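Local atomic coordinates of intimin adherence protein (Escherichia coli O157:H7, PDB entry 3NCX), a protein that probably attaches the bacterium tightly to host intestinal cells, its C-terminal lectin-like domain binding the translocated receptor Tir. Residues A[124-127]-A[128-131]; A[154-158]-A[159-163]; A[53-56]-A[57-60]. The protein carries 1 engineered substitution. All coordinates share one frame; numbering follows the deposited sequence.

Interaction 1: residues A[124-127]-A[128-131]; sequences LSDI and YDSW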
ATOM      1  N   LEU A 124       6.812  10.473   1.046  1.00 19.57           N
ATOM      2  CA  LEU A 124       5.386  10.320   1.315  1.00 20.21           C
ATOM      3  C   LEU A 124       4.518  10.681   0.112  1.00 17.07           C
ATOM      4  O   LEU A 124       3.550   9.985  -0.193  1.00 17.41           O
ATOM      5  CB  LEU A 124       4.980  11.167   2.524  1.00 23.74           C
ATOM      6  CG  LEU A 124       5.583  10.765   3.871  1.00 19.95           C
ATOM      7  CD1 LEU A 124       5.297  11.824   4.926  1.00 21.51           C
ATOM      8  CD2 LEU A 124       5.052   9.411   4.311  1.00 18.85           C
ATOM      9  N   SER A 125       4.863  11.770  -0.567  1.00 19.18           N
ATOM     10  CA  SER A 125       4.089  12.225  -1.717  1.00 16.53           C
ATOM     11  C   SER A 125       4.185  11.239  -2.875  1.00 19.61           C
ATOM     12  O   SER A 125       3.249  11.101  -3.661  1.00 18.70           O
ATOM     13  CB  SER A 125       4.546  13.616  -2.165  1.00 15.67           C
ATOM     14  OG  SER A 125       5.905  13.603  -2.566  1.00 19.52           O
ATOM     15  N   ASP A 126       5.321  10.554  -2.975  1.00 19.43           N
ATOM     16  CA  ASP A 126       5.515   9.544  -4.008  1.00 17.28           C
ATOM     17  C   ASP A 126       4.539   8.392  -3.826  1.00 20.24           C
ATOM     18  O   ASP A 126       4.108   7.768  -4.796  1.00 21.52           O
ATOM     19  CB  ASP A 126       6.951   9.019  -3.994  1.00 16.64           C
ATOM     20  CG  ASP A 126       7.888   9.866  -4.829  1.00 16.42           C
ATOM     21  OD1 ASP A 126       7.514  11.007  -5.169  1.00 17.17           O
ATOM     22  OD2 ASP A 126       8.998   9.392  -5.142  1.00 19.31           O
ATOM     23  N   ILE A 127       4.192   8.114  -2.575  1.00 15.17           N
ATOM     24  CA  ILE A 127       3.244   7.052  -2.279  1.00 20.26           C
ATOM     25  C   ILE A 127       1.828   7.445  -2.689  1.00 18.82           C
ATOM     26  O   ILE A 127       1.047   6.608  -3.145  1.00 12.75           O
ATOM     27  CB  ILE A 127       3.296   6.649  -0.798  1.00 17.64           C
ATOM     28  CG1 ILE A 127       4.521   5.768  -0.557  1.00 23.62           C
ATOM     29  CG2 ILE A 127       2.028   5.917  -0.392  1.00 16.81           C
ATOM     30  CD1 ILE A 127       4.594   5.184   0.823  1.00 31.58           C
ATOM     31  N   TYR A 128       1.507   8.727  -2.543  1.00 18.78           N
ATOM     32  CA  TYR A 128       0.213   9.226  -2.982  1.00 17.38           C
ATOM     33  C   TYR A 128       0.092   9.109  -4.498  1.00 16.76           C
ATOM     34  O   TYR A 128      -0.963   8.751  -5.020  1.00 23.86           O
ATOM     35  CB  TYR A 128       0.004  10.676  -2.544  1.00 19.63           C
ATOM     36  CG  TYR A 128      -1.325  11.239  -2.989  1.00 19.44           C
ATOM     37  CD1 TYR A 128      -2.421  11.241  -2.138  1.00 15.82           C
ATOM     38  CD2 TYR A 128      -1.488  11.753  -4.271  1.00 15.92           C
ATOM     39  CE1 TYR A 128      -3.639  11.747  -2.548  1.00 19.05           C
ATOM     40  CE2 TYR A 128      -2.699  12.259  -4.687  1.00 12.47           C
ATOM     41  CZ  TYR A 128      -3.771  12.256  -3.825  1.00 17.23           C
ATOM     42  OH  TYR A 128      -4.981  12.762  -4.240  1.00 17.73           O
ATOM     43  N   ASP A 129       1.177   9.414  -5.201  1.00 15.11           N
ATOM     44  CA  ASP A 129       1.190   9.322  -6.656  1.00 20.54           C
ATOM     45  C   ASP A 129       0.996   7.882  -7.112  1.00 21.04           C
ATOM     46  O   ASP A 129       0.399   7.627  -8.158  1.00 26.47           O
ATOM     47  CB  ASP A 129       2.500   9.874  -7.231  1.00 18.65           C
ATOM     48  CG  ASP A 129       2.610  11.382  -7.103  1.00 20.21           C
ATOM     49  OD1 ASP A 129       1.563  12.050  -6.954  1.00 25.77           O
ATOM     50  OD2 ASP A 129       3.746  11.900  -7.159  1.00 17.70           O
ATOM     51  N   SER A 130       1.504   6.945  -6.319  1.00 21.05           N
ATOM     52  CA  SER A 130       1.472   5.532  -6.683  1.00 18.81           C
ATOM     53  C   SER A 130       0.188   4.837  -6.238  1.00 15.11           C
ATOM     54  O   SER A 130      -0.224   3.846  -6.837  1.00 14.41           O
ATOM     55  CB  SER A 130       2.687   4.803  -6.103  1.00 18.83           C
ATOM     56  OG  SER A 130       3.897   5.396  -6.541  1.00 16.84           O
ATOM     57  N   TRP A 131      -0.444   5.358  -5.191  1.00 15.19           N
ATOM     58  CA  TRP A 131      -1.610   4.698  -4.615  1.00 16.90           C
ATOM     59  C   TRP A 131      -2.841   5.594  -4.523  1.00 16.40           C
ATOM     60  O   TRP A 131      -3.965   5.128  -4.692  1.00 16.39           O
ATOM     61  CB  TRP A 131      -1.272   4.121  -3.237  1.00 13.78           C
ATOM     62  CG  TRP A 131      -0.232   3.041  -3.287  1.00 14.71           C
ATOM     63  CD1 TRP A 131       1.113   3.189  -3.112  1.00 16.49           C
ATOM     64  CD2 TRP A 131      -0.453   1.647  -3.536  1.00 15.40           C
ATOM     65  NE1 TRP A 131       1.745   1.975  -3.233  1.00 16.27           N
ATOM     66  CE2 TRP A 131       0.806   1.012  -3.494  1.00 18.06           C
ATOM     67  CE3 TRP A 131      -1.591   0.875  -3.789  1.00 14.09           C
ATOM     68  CZ2 TRP A 131       0.957  -0.360  -3.698  1.00 12.60           C
ATOM     69  CZ3 TRP A 131      -1.439  -0.486  -3.989  1.00 16.01           C
ATOM     70  CH2 TRP A 131      -0.175  -1.088  -3.942  1.00 17.73           C
TER
HETATM   71  O   HOH W   1       5.613  13.003  -5.262  1.00 13.26           O
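S125 O receives D129 N at 3.1 Å and I127 O receives W131 N at 2.8 Å, backbone bonds four residues apart that run through the closing turns of helix 121-131, with weaker ones between them. D126 O, the carbonyl in the middle, has two callers from S130: a weak bond from the backbone N, and the hydroxyl OG of S130, which donates to D126 O at 3.0 Å. S130 OG lies beside its own backbone N (chi1 -57°), and this turns the hydroxyl back along the helix onto the carbonyl of the preceding turn, 25° off the carbonyl plane. On the inner side, I127 CG2 meets W131 CD1 at 4.0 Å, the two side chains crossing at a slant, while I127 O sits in the plane of the indole at its CD1 edge. On the same pyrrole side, NE1, next to CD1, bonds to I31 O, which helps fix the ring's rotation, and L33 touches both I127 and W131. Round the helix the character changes. D126 OD1 and D129 OD2 come to 4.4 Å, with one water between them: it donates to D126 OD1 at 2.8 Å and to D129 OD2 at 2.9 Å. S125 OG stands 2.8 Å from the same water, though its strongest polar partner is Q121 O. Both protons of the water thus go to the paired acids. The closeness of two like charges may raise the pKa of one of them, and the shared water probably offsets part of that.

Interaction 2: residues A[154-158]-A[159-163]; sequences SSEQR and SGVSS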
ATOM      1  N   SER A 154      18.273  19.873  10.184  1.00 34.73           N
ATOM      2  CA  SER A 154      19.166  20.347  11.234  1.00 30.31           C
ATOM      3  C   SER A 154      18.665  21.656  11.837  1.00 29.89           C
ATOM      4  O   SER A 154      18.658  21.825  13.058  1.00 24.48           O
ATOM      5  CB  SER A 154      20.582  20.521  10.684  1.00 32.07           C
ATOM      6  OG  SER A 154      20.566  21.258   9.473  1.00 37.66           O
ATOM      7  N   SER A 155      18.243  22.577  10.977  1.00 29.28           N
ATOM      8  CA  SER A 155      17.725  23.862  11.433  1.00 29.75           C
ATOM      9  C   SER A 155      16.394  23.677  12.151  1.00 30.39           C
ATOM     10  O   SER A 155      16.110  24.358  13.139  1.00 27.15           O
ATOM     11  CB  SER A 155      17.558  24.828  10.258  1.00 29.33           C
ATOM     12  OG  SER A 155      16.520  24.404   9.393  1.00 37.33           O
ATOM     13  N   GLU A 156      15.581  22.754  11.645  1.00 27.28           N
ATOM     14  CA  GLU A 156      14.286  22.459  12.250  1.00 26.03           C
ATOM     15  C   GLU A 156      14.446  21.918  13.666  1.00 21.63           C
ATOM     16  O   GLU A 156      13.654  22.235  14.554  1.00 23.95           O
ATOM     17  CB  GLU A 156      13.501  21.466  11.393  1.00 26.33           C
ATOM     18  CG  GLU A 156      12.878  22.071  10.148  1.00 18.52           C
ATOM     19  CD  GLU A 156      12.020  21.079   9.387  1.00 22.58           C
ATOM     20  OE1 GLU A 156      12.421  19.901   9.287  1.00 23.75           O
ATOM     21  OE2 GLU A 156      10.943  21.472   8.895  1.00 22.73           O
ATOM     22  N   GLN A 157      15.472  21.099  13.873  1.00 21.54           N
ATOM     23  CA  GLN A 157      15.724  20.517  15.185  1.00 28.12           C
ATOM     24  C   GLN A 157      16.108  21.591  16.199  1.00 22.30           C
ATOM     25  O   GLN A 157      15.883  21.434  17.398  1.00 22.66           O
ATOM     26  CB  GLN A 157      16.824  19.458  15.106  1.00 26.31           C
ATOM     27  CG  GLN A 157      16.959  18.617  16.365  1.00 29.09           C
ATOM     28  CD  GLN A 157      18.387  18.538  16.866  1.00 43.23           C
ATOM     29  OE1 GLN A 157      19.085  19.549  16.950  1.00 44.07           O
ATOM     30  NE2 GLN A 157      18.831  17.331  17.199  1.00 53.41           N
ATOM     31  N   ARG A 158      16.688  22.682  15.707  1.00 24.15           N
ATOM     32  CA  ARG A 158      17.122  23.775  16.570  1.00 25.02           C
ATOM     33  C   ARG A 158      15.945  24.601  17.078  1.00 22.17           C
ATOM     34  O   ARG A 158      15.964  25.092  18.207  1.00 22.13           O
ATOM     35  CB  ARG A 158      18.110  24.685  15.835  1.00 25.42           C
ATOM     36  CG  ARG A 158      19.433  24.023  15.496  1.00 33.18           C
ATOM     37  CD  ARG A 158      20.404  25.008  14.860  1.00 27.50           C
ATOM     38  NE  ARG A 158      21.653  24.355  14.479  1.00 50.62           N
ATOM     39  CZ  ARG A 158      21.910  23.878  13.264  1.00 46.80           C
ATOM     40  NH1 ARG A 158      21.004  23.987  12.301  1.00 37.46           N
ATOM     41  NH2 ARG A 158      23.075  23.295  13.011  1.00 47.13           N
ATOM     42  N   SER A 159      14.926  24.752  16.241  1.00 20.04           N
ATOM     43  CA  SER A 159      13.783  25.592  16.578  1.00 18.16           C
ATOM     44  C   SER A 159      12.628  24.801  17.179  1.00 16.87           C
ATOM     45  O   SER A 159      11.640  25.379  17.629  1.00 19.18           O
ATOM     46  CB  SER A 159      13.309  26.372  15.348  1.00 22.54           C
ATOM     47  OG  SER A 159      13.082  25.510  14.247  1.00 26.87           O
ATOM     48  N   GLY A 160      12.751  23.479  17.184  1.00 20.80           N
ATOM     49  CA  GLY A 160      11.729  22.629  17.768  1.00 23.42           C
ATOM     50  C   GLY A 160      10.497  22.492  16.896  1.00 20.61           C
ATOM     51  O   GLY A 160       9.370  22.458  17.394  1.00 13.81           O
ATOM     52  N   VAL A 161      10.711  22.420  15.587  1.00 16.73           N
ATOM     53  CA  VAL A 161       9.616  22.222  14.647  1.00 17.13           C
ATOM     54  C   VAL A 161       9.971  21.153  13.625  1.00 21.52           C
ATOM     55  O   VAL A 161      11.088  20.635  13.608  1.00 17.79           O
ATOM     56  CB  VAL A 161       9.261  23.513  13.888  1.00 17.78           C
ATOM     57  CG1 VAL A 161       8.873  24.613  14.862  1.00 20.70           C
ATOM     58  CG2 VAL A 161      10.424  23.945  13.005  1.00 15.16           C
ATOM     59  N   SER A 162       9.009  20.835  12.768  1.00 18.88           N
ATOM     60  CA  SER A 162       9.210  19.854  11.720  1.00 18.34           C
ATOM     61  C   SER A 162       8.021  19.887  10.774  1.00 21.29           C
ATOM     62  O   SER A 162       6.873  19.928  11.213  1.00 26.22           O
ATOM     63  CB  SER A 162       9.372  18.458  12.320  1.00 21.53           C
ATOM     64  OG  SER A 162       9.758  17.522  11.330  1.00 23.09           O
ATOM     65  N   SER A 163       8.299  19.880   9.476  1.00 22.58           N
ATOM     66  CA  SER A 163       7.244  19.919   8.473  1.00 21.30           C
ATOM     67  C   SER A 163       6.462  18.606   8.427  1.00 19.56           C
ATOM     68  O   SER A 163       6.926  17.578   8.920  1.00 16.53           O
ATOM     69  CB  SER A 163       7.832  20.241   7.101  1.00 15.62           C
ATOM     70  OG  SER A 163       8.911  19.375   6.803  1.00 24.91           O
TER
HETATM   71  O   HOH W   2      10.655  18.149   8.466  1.00 15.83           O
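E156 reaches from the last helical turn across to the strand that follows. Its CB lies 3.4 Å from V161 O. CG comes next, 4.2 Å from V161 CG2, an apolar touch across the bend. The chain then runs on extended (chi2 -176°), parking CD beside S162 CA at 3.9 Å and parting the two carboxylate oxygens between different partners. OE2 takes a weak hydrogen bond from S163 N at 3.1 Å. OE1 faces a water at 2.6 Å, which also bonds to the hydroxyls S162 OG and S163 OG, yet the strongest partner of OE1 is T153 N, just ahead of segment 154-158. One carboxylate therefore ties the chain before S154 to the first residues of the strand. The main chain of the same residue does comparable work: E156 O accepts from V161 N at 3.1 Å in a nearly straight bond (168°), and more weakly from G160 N and S159 N. A bond spanning five residues, with G160 at positive phi (76°) just inside it, recalls the helix end of a Schellman motif, although G160 N to Q157 O, at 3.7 Å, is long for the companion bond; glycine is well suited to that backbone. Beyond the turn, S162 and S163 make backbone bonds to V176 and I150 respectively, so the chain enters strand 161-166 as the middle member of an antiparallel sheet, between strands 147-149 and 172-177. Helix 154-159 fills the connection from 147-149 to that middle strand, at the surface of the lectin-like domain.

Interaction 3: residues A[53-56]-A[57-60]; sequences SENT and SIAT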
ATOM      1  N   SER A  53      -2.833 -17.094  -1.264  1.00 23.24           N
ATOM      2  CA  SER A  53      -1.572 -16.447  -0.927  1.00 26.16           C
ATOM      3  C   SER A  53      -0.627 -17.434  -0.257  1.00 27.69           C
ATOM      4  O   SER A  53      -1.012 -18.136   0.676  1.00 38.22           O
ATOM      5  CB  SER A  53      -1.811 -15.247  -0.009  1.00 35.42           C
ATOM      6  OG  SER A  53      -0.583 -14.673   0.404  1.00 33.86           O
ATOM      7  N   GLU A  54       0.612 -17.486  -0.734  1.00 28.71           N
ATOM      8  CA  GLU A  54       1.592 -18.407  -0.173  1.00 32.32           C
ATOM      9  C   GLU A  54       2.240 -17.838   1.081  1.00 37.54           C
ATOM     10  O   GLU A  54       3.098 -18.475   1.691  1.00 41.27           O
ATOM     11  CB  GLU A  54       2.658 -18.762  -1.209  1.00 29.50           C
ATOM     12  CG  GLU A  54       2.101 -19.439  -2.450  1.00 31.44           C
ATOM     13  CD  GLU A  54       3.128 -20.303  -3.151  1.00 43.34           C
ATOM     14  OE1 GLU A  54       4.035 -20.820  -2.463  1.00 54.32           O
ATOM     15  OE2 GLU A  54       3.032 -20.465  -4.385  1.00 39.77           O
ATOM     16  N   ASN A  55       1.820 -16.635   1.463  1.00 30.70           N
ATOM     17  CA  ASN A  55       2.331 -15.993   2.667  1.00 32.95           C
ATOM     18  C   ASN A  55       1.500 -14.773   3.050  1.00 38.42           C
ATOM     19  O   ASN A  55       1.675 -13.689   2.491  1.00 39.27           O
ATOM     20  CB  ASN A  55       3.800 -15.601   2.488  1.00 32.85           C
ATOM     21  CG  ASN A  55       4.499 -15.345   3.810  1.00 39.62           C
ATOM     22  OD1 ASN A  55       3.860 -15.023   4.811  1.00 38.14           O
ATOM     23  ND2 ASN A  55       5.820 -15.490   3.820  1.00 32.52           N
ATOM     24  N   THR A  56       0.596 -14.960   4.007  1.00 32.81           N
ATOM     25  CA  THR A  56      -0.292 -13.893   4.454  1.00 34.04           C
ATOM     26  C   THR A  56       0.477 -12.774   5.153  1.00 30.52           C
ATOM     27  O   THR A  56       0.065 -11.614   5.125  1.00 28.81           O
ATOM     28  CB  THR A  56      -1.378 -14.430   5.406  1.00 36.90           C
ATOM     29  OG1 THR A  56      -2.120 -15.467   4.751  1.00 33.23           O
ATOM     30  CG2 THR A  56      -2.329 -13.314   5.817  1.00 38.79           C
ATOM     31  N   SER A  57       1.593 -13.130   5.778  1.00 28.96           N
ATOM     32  CA  SER A  57       2.431 -12.155   6.465  1.00 29.49           C
ATOM     33  C   SER A  57       2.811 -11.015   5.531  1.00 31.45           C
ATOM     34  O   SER A  57       2.981  -9.874   5.962  1.00 28.01           O
ATOM     35  CB  SER A  57       3.694 -12.821   7.015  1.00 36.16           C
ATOM     36  OG  SER A  57       4.624 -11.854   7.474  1.00 28.05           O
ATOM     37  N   ILE A  58       2.946 -11.330   4.247  1.00 32.69           N
ATOM     38  CA  ILE A  58       3.333 -10.333   3.258  1.00 32.22           C
ATOM     39  C   ILE A  58       2.124  -9.734   2.546  1.00 27.05           C
ATOM     40  O   ILE A  58       2.049  -8.519   2.358  1.00 23.26           O
ATOM     41  CB  ILE A  58       4.321 -10.915   2.228  1.00 35.34           C
ATOM     42  CG1 ILE A  58       5.632 -11.289   2.921  1.00 33.27           C
ATOM     43  CG2 ILE A  58       4.578  -9.917   1.107  1.00 28.80           C
ATOM     44  CD1 ILE A  58       6.698 -11.799   1.983  1.00 32.73           C
ATOM     45  N   ALA A  59       1.175 -10.582   2.162  1.00 25.58           N
ATOM     46  CA  ALA A  59      -0.011 -10.110   1.457  1.00 27.98           C
ATOM     47  C   ALA A  59      -1.182 -11.084   1.554  1.00 26.84           C
ATOM     48  O   ALA A  59      -0.992 -12.286   1.731  1.00 29.52           O
ATOM     49  CB  ALA A  59       0.321  -9.822  -0.002  1.00 28.30           C
ATOM     50  N   THR A  60      -2.392 -10.546   1.430  1.00 27.24           N
ATOM     51  CA  THR A  60      -3.617 -11.335   1.489  1.00 26.12           C
ATOM     52  C   THR A  60      -4.479 -11.066   0.253  1.00 29.29           C
ATOM     53  O   THR A  60      -4.415  -9.983  -0.327  1.00 30.67           O
ATOM     54  CB  THR A  60      -4.415 -11.020   2.775  1.00 26.63           C
ATOM     55  OG1 THR A  60      -4.285 -12.108   3.697  1.00 32.25           O
ATOM     56  CG2 THR A  60      -5.890 -10.798   2.465  1.00 27.30           C
TER
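S53 and A59 close the turn between strands 49-53 and 59-61 of the Ig-like domain, and S53 forms an ST turn there. Its hydroxyl works in both directions: OG donates to A59 O at 2.8 Å, arriving 37° out of the carbonyl plane, and accepts from N55 N at 3.3 Å. With OG anti to the backbone N (chi1 176°), the hydroxyl swings across the mouth of the loop and meets both partners. N55 O, by contrast, purely accepts, from two donors: A59 N at 3.2 Å lies in the carbonyl plane with an almost straight bond, whereas I58 N, also at 3.2 Å, comes in from above that plane. The side chain of N55 adds a weak bond, S57 N to OD1 at 3.1 Å, in the manner of an Asx turn. T56 and T60 stand alongside each other, their side chains pointing the same way. Further out, strand 75-81 backs the loop: the side chains of N55, I58 and A59 touch V75, and the backbone of E54 bonds to V76. N70 holds the crest through its ND2, which bonds to T56 O, and its backbone pairs with I58. Carbonyl A59 O, besides taking the S53 hydroxyl, meets a CA-H...O contact from T56 CA at 3.2 Å.

How the interactions relate
From the N terminus, interaction 3 comes first, closing the loop between strands 49-53 and 59-61 in the Ig-like domain. Interaction 1 follows within a single helix, 121-131, and closes no loop, but through W131 and I127 it rests on I31 and L33. Interaction 2 comes last, turning the chain from helix 154-159 into strand 161-166. The three lie in series, none nested or crossing. Interactions 1 and 2 share the lectin-like domain, their nearest atoms about 7 Å apart, and the strand entered at interaction 2 carries Y165, which packs on L124, S125 and Y128 of interaction 1. Interactions 2 and 3, with centres about 40 Å apart, lie on opposite sides of the chain's centre.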